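Local coordinates for protein tryptophane-5-halogenase (Microbispora sp. ATCC PTA-5024, PDB 5UAO) that probably chlorinates, as an FAD-binding flavoenzyme, carbon 5 of a tryptophan indole during biosynthesis of the lanthipeptide NAI-107, at residues 81-84 with 89-92; 297-302 with 307-312. All coordinates share one frame; numbering follows the deposited sequence.

Interaction 1: 81-84 with 89-92; sequences FLHH and DPAE
His83 presents one face of its imidazole to Pro90, and this apolar touch is the heart of the contact. His83 CE1 comes to 3.9 Å from Pro90 CA and to 4.1 Å from Pro90 CB. Pro90 CB lies 4.0 Å above the imidazole plane of His83, displaced toward the rim, so the histidine rests against the shoulder of the proline and the two side chains cross obliquely. With CG anti to the carbonyl carbon (chi1 -59°), the imidazole is carried off helix 76-85 toward the start of the next helix.

The two segments flank a tight helix-to-helix connection: helix 76-85 ends, a few residues turn the chain, and helix 90-97 begins. Asp89 is the N-cap of that second helix, its OD2 accepting from Glu92 N at 2.8 Å with an N-H...O angle of 161°; the amide approaches on the anti side of the carboxylate, 32° out of its plane. Proline suits the position after the cap, since the first turn of a helix needs no amide donor there.

Polar bonds fix the turn of the imidazole from both nitrogens, ND1 with Ile88 O and NE2 with Tyr174 OH. Replaced by alanine, His83 would lose both ring nitrogens, which is likely to leave the Tyr174 hydroxyl and the Ile88 carbonyl without these mates and a gap beside Pro90. Leu523 of helix 517-524 packs on both His83 and Pro90, while the rings of Phe93 and His83 meet edge-to-face.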
ATOM      1  N   PHE A  81       6.152  16.855 -11.551  1.00 29.65           N
ATOM      2  CA  PHE A  81       4.922  17.031 -12.306  1.00 29.15           C
ATOM      3  C   PHE A  81       4.968  18.194 -13.287  1.00 31.32           C
ATOM      4  O   PHE A  81       4.698  18.045 -14.493  1.00 30.49           O
ATOM      5  CB  PHE A  81       3.739  17.172 -11.315  1.00 27.83           C
ATOM      6  CG  PHE A  81       2.411  17.244 -11.979  1.00 24.72           C
ATOM      7  CD1 PHE A  81       1.711  16.112 -12.281  1.00 25.14           C
ATOM      8  CD2 PHE A  81       1.846  18.459 -12.238  1.00 26.23           C
ATOM      9  CE1 PHE A  81       0.482  16.203 -12.945  1.00 23.32           C
ATOM     10  CE2 PHE A  81       0.648  18.562 -12.886  1.00 27.53           C
ATOM     11  CZ  PHE A  81      -0.053  17.428 -13.222  1.00 25.21           C
ATOM     12  N   LEU A  82       5.401  19.350 -12.809  1.00 30.11           N
ATOM     13  CA  LEU A  82       5.441  20.498 -13.673  1.00 29.09           C
ATOM     14  C   LEU A  82       6.383  20.254 -14.845  1.00 30.26           C
ATOM     15  O   LEU A  82       6.013  20.491 -16.009  1.00 29.32           O
ATOM     16  CB  LEU A  82       5.834  21.794 -12.922  1.00 28.99           C
ATOM     17  CG  LEU A  82       4.810  22.287 -11.864  1.00 30.67           C
ATOM     18  CD1 LEU A  82       5.462  23.302 -10.933  1.00 32.02           C
ATOM     19  CD2 LEU A  82       3.533  22.840 -12.504  1.00 30.91           C
ATOM     20  N   HIS A  83       7.610  19.839 -14.549  1.00 26.79           N
ATOM     21  CA  HIS A  83       8.587  19.822 -15.569  1.00 25.95           C
ATOM     22  C   HIS A  83       8.533  18.543 -16.464  1.00 28.18           C
ATOM     23  O   HIS A  83       8.768  18.646 -17.687  1.00 32.66           O
ATOM     24  CB  HIS A  83       9.970  20.093 -15.033  1.00 27.57           C
ATOM     25  CG  HIS A  83      10.110  21.421 -14.326  1.00 26.80           C
ATOM     26  ND1 HIS A  83       9.750  22.620 -14.900  1.00 28.60           N
ATOM     27  CD2 HIS A  83      10.500  21.704 -13.057  1.00 24.64           C
ATOM     28  CE1 HIS A  83       9.925  23.598 -14.012  1.00 28.42           C
ATOM     29  NE2 HIS A  83      10.413  23.069 -12.896  1.00 29.00           N
ATOM     30  N   HIS A  84       8.293  17.384 -15.873  1.00 28.25           N
ATOM     31  CA  HIS A  84       8.319  16.138 -16.594  1.00 31.50           C
ATOM     32  C   HIS A  84       6.940  15.875 -17.185  1.00 32.19           C
ATOM     33  O   HIS A  84       6.817  15.746 -18.384  1.00 32.78           O
ATOM     34  CB  HIS A  84       8.782  14.969 -15.759  1.00 33.49           C
ATOM     35  CG  HIS A  84      10.249  14.956 -15.485  1.00 35.06           C
ATOM     36  ND1 HIS A  84      11.190  14.903 -16.487  1.00 34.37           N
ATOM     37  CD2 HIS A  84      10.946  14.993 -14.317  1.00 33.54           C
ATOM     38  CE1 HIS A  84      12.406  14.907 -15.957  1.00 30.90           C
ATOM     39  NE2 HIS A  84      12.286  14.943 -14.644  1.00 32.56           N
ATOM     40  N   ASP A  89       9.368  23.986 -19.522  1.00 33.68           N
ATOM     41  CA  ASP A  89      10.776  24.332 -19.531  1.00 37.07           C
ATOM     42  C   ASP A  89      11.201  25.111 -18.287  1.00 32.24           C
ATOM     43  O   ASP A  89      10.661  26.167 -18.000  1.00 30.54           O
ATOM     44  CB  ASP A  89      11.084  25.225 -20.752  1.00 36.80           C
ATOM     45  CG  ASP A  89      12.531  25.772 -20.741  1.00 40.63           C
ATOM     46  OD1 ASP A  89      13.479  24.994 -20.934  1.00 50.51           O
ATOM     47  OD2 ASP A  89      12.738  26.975 -20.528  1.00 43.49           O
ATOM     48  N   PRO A  90      12.225  24.643 -17.604  1.00 32.82           N
ATOM     49  CA  PRO A  90      12.519  25.305 -16.320  1.00 33.30           C
ATOM     50  C   PRO A  90      13.035  26.701 -16.389  1.00 32.27           C
ATOM     51  O   PRO A  90      12.741  27.475 -15.492  1.00 30.80           O
ATOM     52  CB  PRO A  90      13.540  24.398 -15.667  1.00 32.75           C
ATOM     53  CG  PRO A  90      14.028  23.483 -16.716  1.00 36.28           C
ATOM     54  CD  PRO A  90      12.947  23.358 -17.748  1.00 38.87           C
ATOM     55  N   ALA A  91      13.795  27.053 -17.438  1.00 30.90           N
ATOM     56  CA  ALA A  91      14.309  28.410 -17.536  1.00 30.24           C
ATOM     57  C   ALA A  91      13.141  29.378 -17.743  1.00 28.23           C
ATOM     58  O   ALA A  91      13.032  30.429 -17.092  1.00 33.63           O
ATOM     59  CB  ALA A  91      15.358  28.512 -18.681  1.00 34.89           C
ATOM     60  N   GLU A  92      12.234  29.005 -18.617  1.00 29.79           N
ATOM     61  CA  GLU A  92      11.035  29.792 -18.859  1.00 32.11           C
ATOM     62  C   GLU A  92      10.132  29.922 -17.632  1.00 30.54           C
ATOM     63  O   GLU A  92       9.582  30.979 -17.355  1.00 32.26           O
ATOM     64  CB  GLU A  92      10.210  29.165 -19.991  1.00 38.65           C
ATOM     65  CG  GLU A  92       9.094  30.071 -20.513  1.00 42.10           C
ATOM     66  CD  GLU A  92       8.322  29.459 -21.687  1.00 47.60           C
ATOM     67  OE1 GLU A  92       7.676  28.386 -21.514  1.00 41.54           O
ATOM     68  OE2 GLU A  92       8.359  30.086 -22.781  1.00 49.04           O
TER

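Interaction 2: 297-302 with 307-312; sequences YVFSSA and DDAAAE
Tyr297 OH is gripped from two sides of the fold: it donates to Glu312 OE1 at 2.7 Å and is also hydrogen-bonded to Ala281 N. The phenol reaches the carboxylate from above its plane, 44° out of it, and the two side chains cross at about a right angle. Glu312 OE2 takes Asn280 N, so the acid bridges the tyrosine and the turn between strands 274-279 and 282-288. A buried carboxylate needs such donors, and this pairing probably helps it keep its charge.

Tyr297 CG is anti to the backbone N, which sends the ring out from the strand toward the helix. There the ring edge meets the helix backbone, Tyr297 CD2 lying 3.3 Å from Ala309 O near the ring plane, while Ala309 CB touches Tyr297 CE2 at 3.8 Å.

The same methyl serves a second ring. Ala309 CB sits 3.9 Å from the centroid of the Phe299 ring, 11° off its normal, a CH-pi contact over the middle of the face. Alanine suits the place, its methyl fitting the corner between the Phe299 face and the CD2/CE2 side of the Tyr297 ring. Phe299 also packs on Val260, its side chain about 9 Å from the bound FAD.

The axes of 297-299 and 307-312 approach to 9.6 Å, with N-to-C directions 139° apart, nearer antiparallel. Helix 306-316 is thus laid on the mixed sheet, where strands 258-264 and 282-288 flank strand 293-299.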
ATOM      1  N   TYR A 297      -3.554  34.040   7.949  1.00 23.45           N
ATOM      2  CA  TYR A 297      -4.048  33.552   9.233  1.00 23.50           C
ATOM      3  C   TYR A 297      -5.319  32.751   8.998  1.00 22.68           C
ATOM      4  O   TYR A 297      -6.386  33.269   8.669  1.00 23.15           O
ATOM      5  CB  TYR A 297      -4.311  34.734  10.147  1.00 23.15           C
ATOM      6  CG  TYR A 297      -4.811  34.444  11.505  1.00 21.32           C
ATOM      7  CD1 TYR A 297      -4.888  33.146  12.011  1.00 22.81           C
ATOM      8  CD2 TYR A 297      -5.103  35.507  12.379  1.00 21.49           C
ATOM      9  CE1 TYR A 297      -5.335  32.916  13.302  1.00 22.12           C
ATOM     10  CE2 TYR A 297      -5.510  35.266  13.663  1.00 22.09           C
ATOM     11  CZ  TYR A 297      -5.581  33.990  14.129  1.00 23.67           C
ATOM     12  OH  TYR A 297      -5.998  33.763  15.427  1.00 25.07           O
ATOM     13  N   VAL A 298      -5.117  31.454   9.086  1.00 22.47           N
ATOM     14  CA  VAL A 298      -6.161  30.461   9.022  1.00 23.31           C
ATOM     15  C   VAL A 298      -6.764  30.322  10.424  1.00 20.97           C
ATOM     16  O   VAL A 298      -6.074  30.003  11.393  1.00 21.49           O
ATOM     17  CB  VAL A 298      -5.537  29.083   8.569  1.00 24.70           C
ATOM     18  CG1 VAL A 298      -6.525  27.930   8.726  1.00 27.39           C
ATOM     19  CG2 VAL A 298      -5.096  29.142   7.104  1.00 26.35           C
ATOM     20  N   PHE A 299      -8.042  30.517  10.520  1.00 22.73           N
ATOM     21  CA  PHE A 299      -8.711  30.565  11.858  1.00 22.21           C
ATOM     22  C   PHE A 299     -10.074  29.876  11.823  1.00 23.68           C
ATOM     23  O   PHE A 299     -10.650  29.704  10.740  1.00 23.25           O
ATOM     24  CB  PHE A 299      -8.863  32.040  12.363  1.00 23.61           C
ATOM     25  CG  PHE A 299      -9.668  32.946  11.491  1.00 24.60           C
ATOM     26  CD1 PHE A 299      -9.093  33.574  10.388  1.00 24.42           C
ATOM     27  CD2 PHE A 299     -10.962  33.274  11.799  1.00 25.05           C
ATOM     28  CE1 PHE A 299      -9.839  34.450   9.611  1.00 26.89           C
ATOM     29  CE2 PHE A 299     -11.734  34.108  11.002  1.00 25.27           C
ATOM     30  CZ  PHE A 299     -11.170  34.722   9.909  1.00 28.30           C
ATOM     31  N   SER A 300     -10.603  29.547  13.020  1.00 26.12           N
ATOM     32  CA  SER A 300     -12.022  29.190  13.216  1.00 28.63           C
ATOM     33  C   SER A 300     -12.870  30.408  13.420  1.00 26.85           C
ATOM     34  O   SER A 300     -12.719  31.135  14.441  1.00 26.28           O
ATOM     35  CB  SER A 300     -12.197  28.351  14.468  1.00 33.09           C
ATOM     36  OG  SER A 300     -13.614  28.285  14.704  1.00 34.43           O
ATOM     37  N   SER A 301     -13.777  30.667  12.487  1.00 28.23           N
ATOM     38  CA  SER A 301     -14.643  31.844  12.595  1.00 32.19           C
ATOM     39  C   SER A 301     -15.586  31.717  13.845  1.00 33.06           C
ATOM     40  O   SER A 301     -16.055  32.714  14.396  1.00 35.96           O
ATOM     41  CB  SER A 301     -15.442  32.072  11.311  1.00 35.89           C
ATOM     42  OG  SER A 301     -16.347  31.018  11.146  1.00 40.90           O
ATOM     43  N   ALA A 302     -15.764  30.495  14.337  1.00 29.38           N
ATOM     44  CA  ALA A 302     -16.538  30.307  15.565  1.00 33.17           C
ATOM     45  C   ALA A 302     -15.784  30.871  16.764  1.00 36.51           C
ATOM     46  O   ALA A 302     -16.397  31.227  17.788  1.00 37.12           O
ATOM     47  CB  ALA A 302     -16.842  28.830  15.746  1.00 34.58           C
ATOM     48  N   ASP A 307     -12.310  40.564  11.635  1.00 33.08           N
ATOM     49  CA  ASP A 307     -11.598  41.805  11.981  1.00 36.11           C
ATOM     50  C   ASP A 307     -10.671  41.639  13.193  1.00 29.13           C
ATOM     51  O   ASP A 307      -9.565  42.219  13.201  1.00 31.85           O
ATOM     52  CB  ASP A 307     -12.551  42.989  12.247  1.00 38.40           C
ATOM     53  CG  ASP A 307     -13.400  43.337  11.058  1.00 44.81           C
ATOM     54  OD1 ASP A 307     -12.846  43.460   9.953  1.00 48.55           O
ATOM     55  OD2 ASP A 307     -14.630  43.526  11.230  1.00 57.91           O
ATOM     56  N   ASP A 308     -11.094  40.890  14.196  1.00 29.71           N
ATOM     57  CA  ASP A 308     -10.215  40.589  15.322  1.00 31.69           C
ATOM     58  C   ASP A 308      -9.053  39.691  14.872  1.00 30.05           C
ATOM     59  O   ASP A 308      -7.938  39.862  15.333  1.00 28.60           O
ATOM     60  CB  ASP A 308     -10.981  39.974  16.458  1.00 36.11           C
ATOM     61  CG  ASP A 308     -11.972  40.975  17.124  1.00 41.48           C
ATOM     62  OD1 ASP A 308     -11.839  42.214  16.910  1.00 46.49           O
ATOM     63  OD2 ASP A 308     -12.838  40.513  17.902  1.00 44.82           O
ATOM     64  N   ALA A 309      -9.288  38.800  13.920  1.00 29.02           N
ATOM     65  CA  ALA A 309      -8.180  37.975  13.365  1.00 28.84           C
ATOM     66  C   ALA A 309      -7.174  38.811  12.628  1.00 26.34           C
ATOM     67  O   ALA A 309      -5.978  38.677  12.853  1.00 26.54           O
ATOM     68  CB  ALA A 309      -8.716  36.932  12.402  1.00 30.21           C
ATOM     69  N   ALA A 310      -7.660  39.710  11.781  1.00 28.25           N
ATOM     70  CA  ALA A 310      -6.790  40.663  11.121  1.00 31.02           C
ATOM     71  C   ALA A 310      -6.017  41.534  12.118  1.00 28.15           C
ATOM     72  O   ALA A 310      -4.804  41.731  11.932  1.00 29.40           O
ATOM     73  CB  ALA A 310      -7.548  41.483  10.110  1.00 34.02           C
ATOM     74  N   ALA A 311      -6.632  41.897  13.252  1.00 28.85           N
ATOM     75  CA  ALA A 311      -5.947  42.690  14.279  1.00 32.76           C
ATOM     76  C   ALA A 311      -4.838  41.909  14.989  1.00 32.70           C
ATOM     77  O   ALA A 311      -3.770  42.465  15.296  1.00 28.63           O
ATOM     78  CB  ALA A 311      -6.932  43.259  15.330  1.00 35.69           C
ATOM     79  N   GLU A 312      -5.113  40.622  15.272  1.00 27.78           N
ATOM     80  CA  GLU A 312      -4.130  39.728  15.865  1.00 28.16           C
ATOM     81  C   GLU A 312      -2.935  39.551  14.894  1.00 29.01           C
ATOM     82  O   GLU A 312      -1.782  39.572  15.279  1.00 26.58           O
ATOM     83  CB  GLU A 312      -4.740  38.405  16.202  1.00 25.38           C
ATOM     84  CG  GLU A 312      -3.839  37.546  17.043  1.00 26.71           C
ATOM     85  CD  GLU A 312      -4.258  36.106  17.069  1.00 28.46           C
ATOM     86  OE1 GLU A 312      -5.492  35.848  17.012  1.00 27.32           O
ATOM     87  OE2 GLU A 312      -3.372  35.225  17.273  1.00 29.28           O
TER

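Following the chain from its N terminus, interaction 1 comes first, closing the short turn that leads from helix 76-85 into helix 90-97. The chain then builds much of both mixed sheets before interaction 2 closes a similarly short connection, from strand 293-299 into helix 306-316. The two are in series: neither encloses nor crosses the other. Their centres lie 37 Å apart on opposite sides of the chain's centre, and their nearest atoms are about 22 Å apart. Interaction 1 ties two successive helices together, on the side where helix 517-524, late in the chain, packs, whereas interaction 2 fastens a helix to the seven-stranded sheet.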